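Local structure of putative isohexenylglutaconyl-CoA hydratase (Pseudomonas aeruginosa, 4ZU2) at residues G136-S141 with L165-R171; N88-G92 with P146-A150; A98-Q103 with K216-L220; R205-P209 with P260-Q264. The protein probably catalyses the hydration of isohexenylglutaconyl-CoA in the breakdown of acyclic terpenes such as citronellate, as a trimeric member of the crotonase family. The contacts are given in a common frame with arbitrary orientation. Numbering follows the deposited sequence.

In the fold
Followed from the N terminus, the chain illustrates how loop closures interleave in a crotonase fold. Helix 81-99 opens two contacts, contact 2 from its middle and contact 3 from its C-terminal end. Contact 1 opens after strand 134-136, before contact 2 closes at 146-150, so these two cross and touch; contacts 2 and 3 cross as well. Contact 1 closes at the end of helix 159-168, lying within the span of contact 3. Contact 4 starts ahead of helix 209-221, which closes contact 3; the C-terminal tail closes contact 4, so 3 and 4 also cross. Contacts 1 and 2 face the second subunit, 3 and 4 the third, about 41 Å separating the centres of 1 and 4.

Contact 1. Residues G136-S141 with L165-R171; sequences GLPETS and LALTAAR
A loop can be tied to a helix end by bridging water as well as directly. Residues 136-141 leave strand 134-136 and pass into a 3-10 turn including 139-141; residues 165-171 run off helix 159-168, Ala169, at positive phi, being first to leave helical angles. The backbones run antiparallel, CA atoms 4.8 Å apart for Gly136-Arg171 and 4.9 Å for Pro138-Ala169. Thr140 (chi1 p) donates from OG1 to Ala166 O at 3.3 Å. One water accepts from Leu137 N (2.8 Å) and donates to Leu165 O (2.6 Å) and Ala170 O (3.0 Å); another links Leu137 O, Thr140 N and Ala166 O, each at 3.0 Å. Ala169 CA makes a 3.5 Å CA-H...O contact with Leu137 O. Leu137 CD1 (mt) meets Ala166 CB at 4.5 Å, an apolar contact; Ser141 CB packs on Ala169 CB at 4.0 Å, and Pro138 CG covers one guanidinium face, 3.7 Å from Arg171 NH2. Here antiparallel strands 134-136 and 172-173 of the crotonase fold's small three-stranded sheet meet the end of helix 159-168.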
# COMPACT_ATOMS: atom_id res chain seq x y z
N GLY A 136 -0.71 -15.02 -12.73
CA GLY A 136 -1.16 -14.13 -13.77
C GLY A 136 -2.64 -13.84 -13.67
O GLY A 136 -3.40 -14.53 -12.98
N LEU A 137 -3.03 -12.78 -14.35
CA LEU A 137 -4.45 -12.49 -14.62
C LEU A 137 -4.68 -12.46 -16.12
O LEU A 137 -4.56 -11.40 -16.75
CB LEU A 137 -4.84 -11.14 -13.98
CG LEU A 137 -4.74 -11.13 -12.45
CD1 LEU A 137 -4.96 -9.75 -11.83
CD2 LEU A 137 -5.70 -12.09 -11.84
N PRO A 138 -5.00 -13.60 -16.73
CA PRO A 138 -5.17 -13.60 -18.19
C PRO A 138 -6.45 -12.92 -18.69
O PRO A 138 -6.62 -12.73 -19.88
CB PRO A 138 -5.24 -15.09 -18.54
CG PRO A 138 -4.67 -15.80 -17.36
CD PRO A 138 -5.07 -14.96 -16.18
N GLU A 139 -7.31 -12.52 -17.78
CA GLU A 139 -8.66 -12.15 -18.12
C GLU A 139 -8.79 -11.20 -19.26
O GLU A 139 -9.54 -11.46 -20.20
CB GLU A 139 -9.41 -11.64 -16.92
CG GLU A 139 -9.88 -12.71 -16.02
CD GLU A 139 -8.87 -13.06 -14.95
OE1 GLU A 139 -7.66 -12.77 -15.11
OE2 GLU A 139 -9.30 -13.65 -13.97
N THR A 140 -8.06 -10.10 -19.26
CA THR A 140 -8.30 -9.16 -20.38
C THR A 140 -7.63 -9.62 -21.70
O THR A 140 -7.92 -9.06 -22.75
CB THR A 140 -7.79 -7.77 -20.08
OG1 THR A 140 -6.37 -7.84 -19.95
CG2 THR A 140 -8.42 -7.19 -18.83
N SER A 141 -6.72 -10.60 -21.64
CA SER A 141 -6.20 -11.23 -22.88
C SER A 141 -7.26 -12.14 -23.57
O SER A 141 -7.00 -12.72 -24.61
CB SER A 141 -4.87 -11.98 -22.63
OG SER A 141 -4.98 -13.24 -21.99
N LEU A 165 -0.38 -5.74 -13.75
CA LEU A 165 -0.68 -7.15 -13.90
C LEU A 165 -1.95 -7.34 -14.70
O LEU A 165 -1.98 -8.18 -15.63
CB LEU A 165 -0.77 -7.87 -12.55
CG LEU A 165 0.45 -7.69 -11.64
CD1 LEU A 165 0.45 -8.75 -10.54
CD2 LEU A 165 1.71 -7.69 -12.43
N ALA A 166 -2.96 -6.55 -14.34
CA ALA A 166 -4.27 -6.62 -14.90
C ALA A 166 -4.38 -6.12 -16.36
O ALA A 166 -5.12 -6.68 -17.16
CB ALA A 166 -5.23 -5.83 -14.02
N LEU A 167 -3.68 -5.04 -16.68
CA LEU A 167 -3.80 -4.43 -17.99
C LEU A 167 -2.75 -4.94 -19.03
O LEU A 167 -2.76 -4.47 -20.17
CB LEU A 167 -3.74 -2.92 -17.85
CG LEU A 167 -4.75 -2.39 -16.82
CD1 LEU A 167 -4.53 -0.92 -16.57
CD2 LEU A 167 -6.22 -2.68 -17.25
N THR A 168 -1.89 -5.89 -18.63
CA THR A 168 -0.86 -6.47 -19.52
C THR A 168 -0.91 -8.01 -19.48
O THR A 168 -0.21 -8.67 -20.22
CB THR A 168 0.63 -5.94 -19.16
OG1 THR A 168 1.10 -6.49 -17.91
CG2 THR A 168 0.70 -4.44 -19.08
N ALA A 169 -1.72 -8.59 -18.58
CA ALA A 169 -1.81 -10.05 -18.43
C ALA A 169 -0.44 -10.73 -18.23
O ALA A 169 -0.25 -11.89 -18.59
CB ALA A 169 -2.56 -10.67 -19.62
N ALA A 170 0.47 -10.01 -17.60
CA ALA A 170 1.84 -10.50 -17.35
C ALA A 170 1.92 -11.77 -16.52
O ALA A 170 1.34 -11.84 -15.43
CB ALA A 170 2.64 -9.39 -16.62
N ARG A 171 2.69 -12.74 -16.99
CA ARG A 171 2.99 -13.92 -16.19
C ARG A 171 4.27 -13.60 -15.42
O ARG A 171 5.06 -12.74 -15.83
CB ARG A 171 3.19 -15.15 -17.09
CG ARG A 171 2.00 -16.09 -17.21
CD ARG A 171 0.74 -15.45 -17.76
NE ARG A 171 -0.17 -16.48 -18.27
CZ ARG A 171 -1.22 -16.26 -19.06
NH1 ARG A 171 -1.53 -15.00 -19.41
NH2 ARG A 171 -1.97 -17.30 -19.48
O HOH W 1 -1.36 -10.59 -14.92
O HOH W 2 -6.67 -9.20 -16.72

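Contact 2. Residues N88-G92 with P146-A150; sequences NRAFG and PAQIA
Gln148, with 112 Å² covered, shows how one folded amide side chain can fill the space between a helix and a loop. Residues 88-92 are helical, part of helix 81-99; residues 146-150 run from a turn into helix 149-157. The nearest CA atoms are those of Gly92 and Gln148, 5.2 Å apart. Chi1 and chi2 of Gln148 are both m, with chi3 at -63°, curling the amide back so that NE2 donates to Asn88 OD1 at 3.0 Å and OE1 lies 3.0 Å from Gly92 CA. A CB on Gly92 would clash with that oxygen. In this crotonase-family trimer the same NE2 also donates to Leu231 O of the second subunit, so a contact inside the chain reaches into the subunit interface. Asn88, chi1 t, further sets OD1 4.0 Å from Ala147 CB. Phe91, also t at chi1, brings its ring close to Ile149 and Gln148: CE2 lies 4.4 Å from Ile149 CG1, which sits at the ring edge, and CD2 4.3 Å from Gln148 CB. Arg89 brushes Gln148, CD to OE1 at 3.8 Å, on its way to a salt bridge with Asp232 of the second subunit.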
# COMPACT_ATOMS: atom_id res chain seq x y z
N ASN A 88 -20.54 -15.17 -11.26
CA ASN A 88 -19.37 -14.30 -10.94
C ASN A 88 -19.51 -13.65 -9.53
O ASN A 88 -18.61 -13.71 -8.72
CB ASN A 88 -19.13 -13.23 -12.02
CG ASN A 88 -17.83 -12.45 -11.84
OD1 ASN A 88 -17.84 -11.23 -11.61
ND2 ASN A 88 -16.70 -13.13 -11.96
N ARG A 89 -20.68 -13.09 -9.22
CA ARG A 89 -20.87 -12.51 -7.89
C ARG A 89 -20.71 -13.54 -6.76
O ARG A 89 -20.13 -13.23 -5.71
CB ARG A 89 -22.21 -11.80 -7.72
CG ARG A 89 -22.32 -11.11 -6.38
CD ARG A 89 -21.27 -10.05 -6.26
NE ARG A 89 -21.32 -9.25 -5.04
CZ ARG A 89 -20.73 -9.59 -3.91
NH1 ARG A 89 -20.04 -10.72 -3.83
NH2 ARG A 89 -20.81 -8.78 -2.85
N ALA A 90 -21.21 -14.76 -6.96
CA ALA A 90 -20.98 -15.82 -5.98
C ALA A 90 -19.48 -16.19 -5.83
O ALA A 90 -19.07 -16.59 -4.76
CB ALA A 90 -21.82 -17.07 -6.27
N PHE A 91 -18.68 -16.03 -6.87
CA PHE A 91 -17.26 -16.27 -6.71
C PHE A 91 -16.71 -15.04 -5.92
O PHE A 91 -15.76 -15.15 -5.15
CB PHE A 91 -16.54 -16.50 -8.05
CG PHE A 91 -15.02 -16.36 -7.96
CD1 PHE A 91 -14.27 -17.20 -7.15
CD2 PHE A 91 -14.36 -15.34 -8.62
CE1 PHE A 91 -12.91 -17.05 -7.03
CE2 PHE A 91 -12.97 -15.19 -8.48
CZ PHE A 91 -12.26 -16.07 -7.70
N GLY A 92 -17.37 -13.90 -6.03
CA GLY A 92 -16.98 -12.76 -5.21
C GLY A 92 -17.34 -13.00 -3.75
O GLY A 92 -16.61 -12.58 -2.85
N PRO A 146 -10.95 -9.32 -14.70
CA PRO A 146 -10.76 -9.88 -13.37
C PRO A 146 -11.63 -9.06 -12.37
O PRO A 146 -11.11 -8.33 -11.55
CB PRO A 146 -9.23 -9.73 -13.14
CG PRO A 146 -8.83 -8.49 -13.96
CD PRO A 146 -9.88 -8.39 -15.09
N ALA A 147 -12.95 -9.16 -12.52
CA ALA A 147 -13.93 -8.19 -11.96
C ALA A 147 -14.06 -8.27 -10.46
O ALA A 147 -13.96 -7.25 -9.77
CB ALA A 147 -15.26 -8.39 -12.58
N GLN A 148 -14.29 -9.49 -9.96
CA GLN A 148 -14.36 -9.72 -8.52
C GLN A 148 -12.95 -9.67 -7.92
O GLN A 148 -12.80 -9.37 -6.76
CB GLN A 148 -14.93 -11.10 -8.19
CG GLN A 148 -16.30 -11.40 -8.72
CD GLN A 148 -17.34 -10.46 -8.15
OE1 GLN A 148 -17.58 -10.44 -6.95
NE2 GLN A 148 -17.92 -9.66 -9.01
N ILE A 149 -11.93 -10.03 -8.71
CA ILE A 149 -10.55 -9.98 -8.21
C ILE A 149 -10.08 -8.56 -7.90
O ILE A 149 -9.28 -8.36 -6.95
CB ILE A 149 -9.60 -10.66 -9.22
CG1 ILE A 149 -9.88 -12.17 -9.26
CG2 ILE A 149 -8.19 -10.44 -8.93
CD1 ILE A 149 -9.47 -12.78 -10.51
N ALA A 150 -10.52 -7.59 -8.71
CA ALA A 150 -9.92 -6.25 -8.72
C ALA A 150 -9.68 -5.66 -7.32
O ALA A 150 -8.57 -5.26 -6.97
CB ALA A 150 -10.75 -5.29 -9.53

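Contact 3. Residues A98-Q103 with K216-L220; sequences AQAAPQ and KALLL
Lys216 NZ donates to two backbone carbonyls, Ala101 O at 2.7 Å and Gln103 O at 2.9 Å, a worked example of a buried ammonium held by a loop. The loop joins helix 81-99 to strand 104-109 of the crotonase core; helix 209-221, which carries the lysine, belongs to the C-terminal helical part of the fold. Water bound to Lys216 NZ at 2.7 Å donates to Ala98 O at 2.9 Å, and Asp125 completes the surroundings with a salt bridge. All four chi angles of Lys216 are t, so the extended chain spans the gap between backbones whose nearest CA atoms, Pro102 with Lys216 and Ala100 with Ala217, are 7.0 and 7.1 Å apart. Ala100 is the first residue to leave the helical conformation. One turn beyond Lys216, Leu220 (mt) packs on the helix end, its CD2 3.9 Å from Gln99 CG; the amide of Gln99 bonds instead to Arg163 of the third subunit. Leu220 CD1 also lies 3.6 Å from Gln99 O and 4.4 Å from Ala100 CB.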
# COMPACT_ATOMS: atom_id res chain seq x y z
N ALA A 98 -13.69 -15.86 2.52
CA ALA A 98 -12.40 -16.43 2.82
C ALA A 98 -11.54 -15.33 3.49
O ALA A 98 -11.00 -15.54 4.58
CB ALA A 98 -11.74 -16.96 1.56
N GLN A 99 -11.45 -14.18 2.83
CA GLN A 99 -10.78 -12.97 3.33
C GLN A 99 -11.17 -12.69 4.78
O GLN A 99 -10.32 -12.33 5.62
CB GLN A 99 -11.14 -11.75 2.47
CG GLN A 99 -10.50 -10.38 2.92
CD GLN A 99 -9.14 -10.15 2.31
OE1 GLN A 99 -8.33 -11.06 2.23
NE2 GLN A 99 -8.92 -8.93 1.81
N ALA A 100 -12.44 -12.87 5.08
CA ALA A 100 -12.97 -12.48 6.38
C ALA A 100 -13.08 -13.65 7.34
O ALA A 100 -13.63 -13.50 8.41
CB ALA A 100 -14.33 -11.75 6.20
N ALA A 101 -12.54 -14.81 6.97
CA ALA A 101 -12.54 -15.97 7.87
C ALA A 101 -11.82 -15.69 9.22
O ALA A 101 -10.71 -15.20 9.21
CB ALA A 101 -11.87 -17.19 7.19
N PRO A 102 -12.46 -16.06 10.36
CA PRO A 102 -11.89 -15.89 11.71
C PRO A 102 -10.55 -16.62 11.94
O PRO A 102 -9.70 -16.15 12.72
CB PRO A 102 -12.98 -16.47 12.62
CG PRO A 102 -14.27 -16.22 11.83
CD PRO A 102 -13.89 -16.46 10.42
N GLN A 103 -10.40 -17.73 11.23
CA GLN A 103 -9.16 -18.50 11.15
C GLN A 103 -8.04 -17.79 10.43
O GLN A 103 -8.29 -16.97 9.54
CB GLN A 103 -9.42 -19.78 10.30
CG GLN A 103 -10.32 -20.84 10.91
CD GLN A 103 -11.79 -20.54 10.78
OE1 GLN A 103 -12.22 -19.84 9.87
NE2 GLN A 103 -12.57 -21.11 11.70
N LYS A 216 -8.25 -9.75 13.41
CA LYS A 216 -8.34 -9.84 11.95
C LYS A 216 -9.51 -8.94 11.42
O LYS A 216 -9.36 -8.22 10.43
CB LYS A 216 -8.52 -11.30 11.54
CG LYS A 216 -8.66 -11.52 10.09
CD LYS A 216 -8.64 -12.99 9.75
CE LYS A 216 -8.53 -13.19 8.25
NZ LYS A 216 -8.47 -14.64 7.86
N ALA A 217 -10.63 -8.93 12.11
CA ALA A 217 -11.72 -8.02 11.74
C ALA A 217 -11.34 -6.54 11.79
O ALA A 217 -11.74 -5.78 10.92
CB ALA A 217 -12.91 -8.25 12.64
N LEU A 218 -10.59 -6.14 12.81
CA LEU A 218 -10.15 -4.75 12.96
C LEU A 218 -9.26 -4.34 11.81
O LEU A 218 -9.35 -3.23 11.33
CB LEU A 218 -9.34 -4.56 14.27
CG LEU A 218 -10.12 -4.58 15.57
CD1 LEU A 218 -9.16 -4.57 16.79
CD2 LEU A 218 -11.11 -3.40 15.60
N LEU A 219 -8.33 -5.22 11.45
CA LEU A 219 -7.39 -4.94 10.36
C LEU A 219 -8.14 -4.76 9.05
O LEU A 219 -7.83 -3.90 8.23
CB LEU A 219 -6.38 -6.10 10.23
CG LEU A 219 -5.43 -6.31 11.43
CD1 LEU A 219 -4.81 -7.71 11.42
CD2 LEU A 219 -4.36 -5.22 11.46
N LEU A 220 -9.14 -5.58 8.84
CA LEU A 220 -9.90 -5.53 7.60
C LEU A 220 -10.72 -4.26 7.56
O LEU A 220 -10.90 -3.67 6.51
CB LEU A 220 -10.81 -6.74 7.53
CG LEU A 220 -10.03 -8.05 7.27
CD1 LEU A 220 -10.89 -9.28 7.51
CD2 LEU A 220 -9.46 -8.08 5.88
O HOH W 3 -8.21 -15.11 5.24

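Contact 4. Residues R205-P209 with P260-Q264; sequences RRCAP and PVWAQ
Trp262 lays a face of its indole over Ala208, whose CB stands 3.6 Å from the centroid of the six-membered ring and only 6° off its normal, a clear CH-pi contact. Trp262 has chi1 54° (p) and chi2 80°, which place the ring so that NE1 donates to Arg206 O over a very short 2.4 Å. Trp262 CB also meets Pro209 CD at 4.5 Å. The tryptophan belongs to a 3-10 turn, 261-263, in which Ala263 N bonds to Pro260 O at 3.0 Å. Facing it, residues 205-209 pass from the end of helix 190-205 to the start of helix 209-221, with Ala208 at the N-cap position. Arg206 and Ala263 have CA atoms 4.6 Å apart, and Ala263 CA makes a CA-H...O contact of 3.2 Å with Arg205 O. The C-terminal tail is thereby joined to the link between two helices of the C-terminal helical part of this crotonase fold, next to the third subunit. Arg205 O and Trp262 O, both acceptors, approach to 3.2 Å without bonding to each other; Arg53 donates to each, which implies that a shared guanidinium offsets the repulsion between the two carbonyls.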
# COMPACT_ATOMS: atom_id res chain seq x y z
N ARG A 205 0.14 -21.26 16.66
CA ARG A 205 -0.43 -21.99 17.80
C ARG A 205 -0.13 -21.27 19.14
O ARG A 205 -0.79 -21.56 20.16
CB ARG A 205 0.08 -23.45 17.84
CG ARG A 205 -0.34 -24.34 16.64
CD ARG A 205 -1.77 -24.90 16.73
NE ARG A 205 -1.88 -26.26 16.20
CZ ARG A 205 -2.96 -27.06 16.32
NH1 ARG A 205 -4.06 -26.66 16.95
NH2 ARG A 205 -2.94 -28.27 15.80
N ARG A 206 0.87 -20.37 19.12
CA ARG A 206 1.14 -19.45 20.22
C ARG A 206 -0.07 -18.52 20.44
O ARG A 206 -0.29 -18.03 21.54
CB ARG A 206 2.32 -18.50 19.91
CG ARG A 206 3.65 -19.08 19.48
CD ARG A 206 4.14 -20.08 20.49
NE ARG A 206 5.40 -20.70 20.08
CZ ARG A 206 5.51 -21.88 19.47
NH1 ARG A 206 4.41 -22.61 19.19
NH2 ARG A 206 6.72 -22.34 19.14
N CYS A 207 -0.83 -18.29 19.37
CA CYS A 207 -1.81 -17.21 19.29
C CYS A 207 -3.22 -17.70 19.57
O CYS A 207 -3.69 -18.68 18.98
CB CYS A 207 -1.71 -16.55 17.91
SG CYS A 207 -0.08 -15.78 17.55
N ALA A 208 -3.91 -17.02 20.48
CA ALA A 208 -5.29 -17.42 20.86
C ALA A 208 -6.30 -17.21 19.71
O ALA A 208 -6.16 -16.27 18.92
CB ALA A 208 -5.75 -16.64 22.11
N PRO A 209 -7.32 -18.06 19.64
CA PRO A 209 -8.27 -17.98 18.53
C PRO A 209 -9.32 -16.84 18.57
O PRO A 209 -9.65 -16.26 17.54
CB PRO A 209 -8.97 -19.34 18.55
CG PRO A 209 -8.69 -19.92 19.90
CD PRO A 209 -7.38 -19.36 20.33
N PRO A 260 0.62 -20.31 27.47
CA PRO A 260 -0.83 -20.37 27.68
C PRO A 260 -1.35 -21.69 27.10
O PRO A 260 -0.66 -22.33 26.32
CB PRO A 260 -1.35 -19.17 26.90
CG PRO A 260 -0.33 -18.93 25.83
CD PRO A 260 0.99 -19.32 26.44
N VAL A 261 -2.55 -22.10 27.48
CA VAL A 261 -2.98 -23.44 27.14
C VAL A 261 -3.09 -23.69 25.63
O VAL A 261 -2.67 -24.76 25.17
CB VAL A 261 -4.31 -23.82 27.85
CG1 VAL A 261 -5.44 -22.89 27.46
CG2 VAL A 261 -4.65 -25.28 27.59
N TRP A 262 -3.62 -22.72 24.89
CA TRP A 262 -3.77 -22.85 23.44
C TRP A 262 -2.43 -23.14 22.83
O TRP A 262 -2.38 -23.78 21.82
CB TRP A 262 -4.37 -21.61 22.76
CG TRP A 262 -3.62 -20.31 23.07
CD1 TRP A 262 -2.47 -19.86 22.49
CD2 TRP A 262 -4.00 -19.32 24.03
NE1 TRP A 262 -2.11 -18.65 23.03
CE2 TRP A 262 -3.03 -18.30 23.98
CE3 TRP A 262 -5.04 -19.20 24.94
CZ2 TRP A 262 -3.08 -17.19 24.82
CZ3 TRP A 262 -5.10 -18.06 25.75
CH2 TRP A 262 -4.13 -17.09 25.68
N ALA A 263 -1.35 -22.69 23.45
CA ALA A 263 -0.00 -22.94 22.92
C ALA A 263 0.58 -24.30 23.30
O ALA A 263 1.75 -24.55 23.03
CB ALA A 263 0.92 -21.86 23.37
N GLN A 264 -0.25 -25.15 23.93
CA GLN A 264 0.13 -26.52 24.37
C GLN A 264 -0.28 -27.58 23.35
O GLN A 264 -1.35 -28.17 23.46
CB GLN A 264 -0.51 -26.89 25.72
CG GLN A 264 0.09 -26.15 26.87
CD GLN A 264 -0.66 -26.22 28.19
OE1 GLN A 264 -1.44 -27.14 28.43
NE2 GLN A 264 -0.40 -25.24 29.07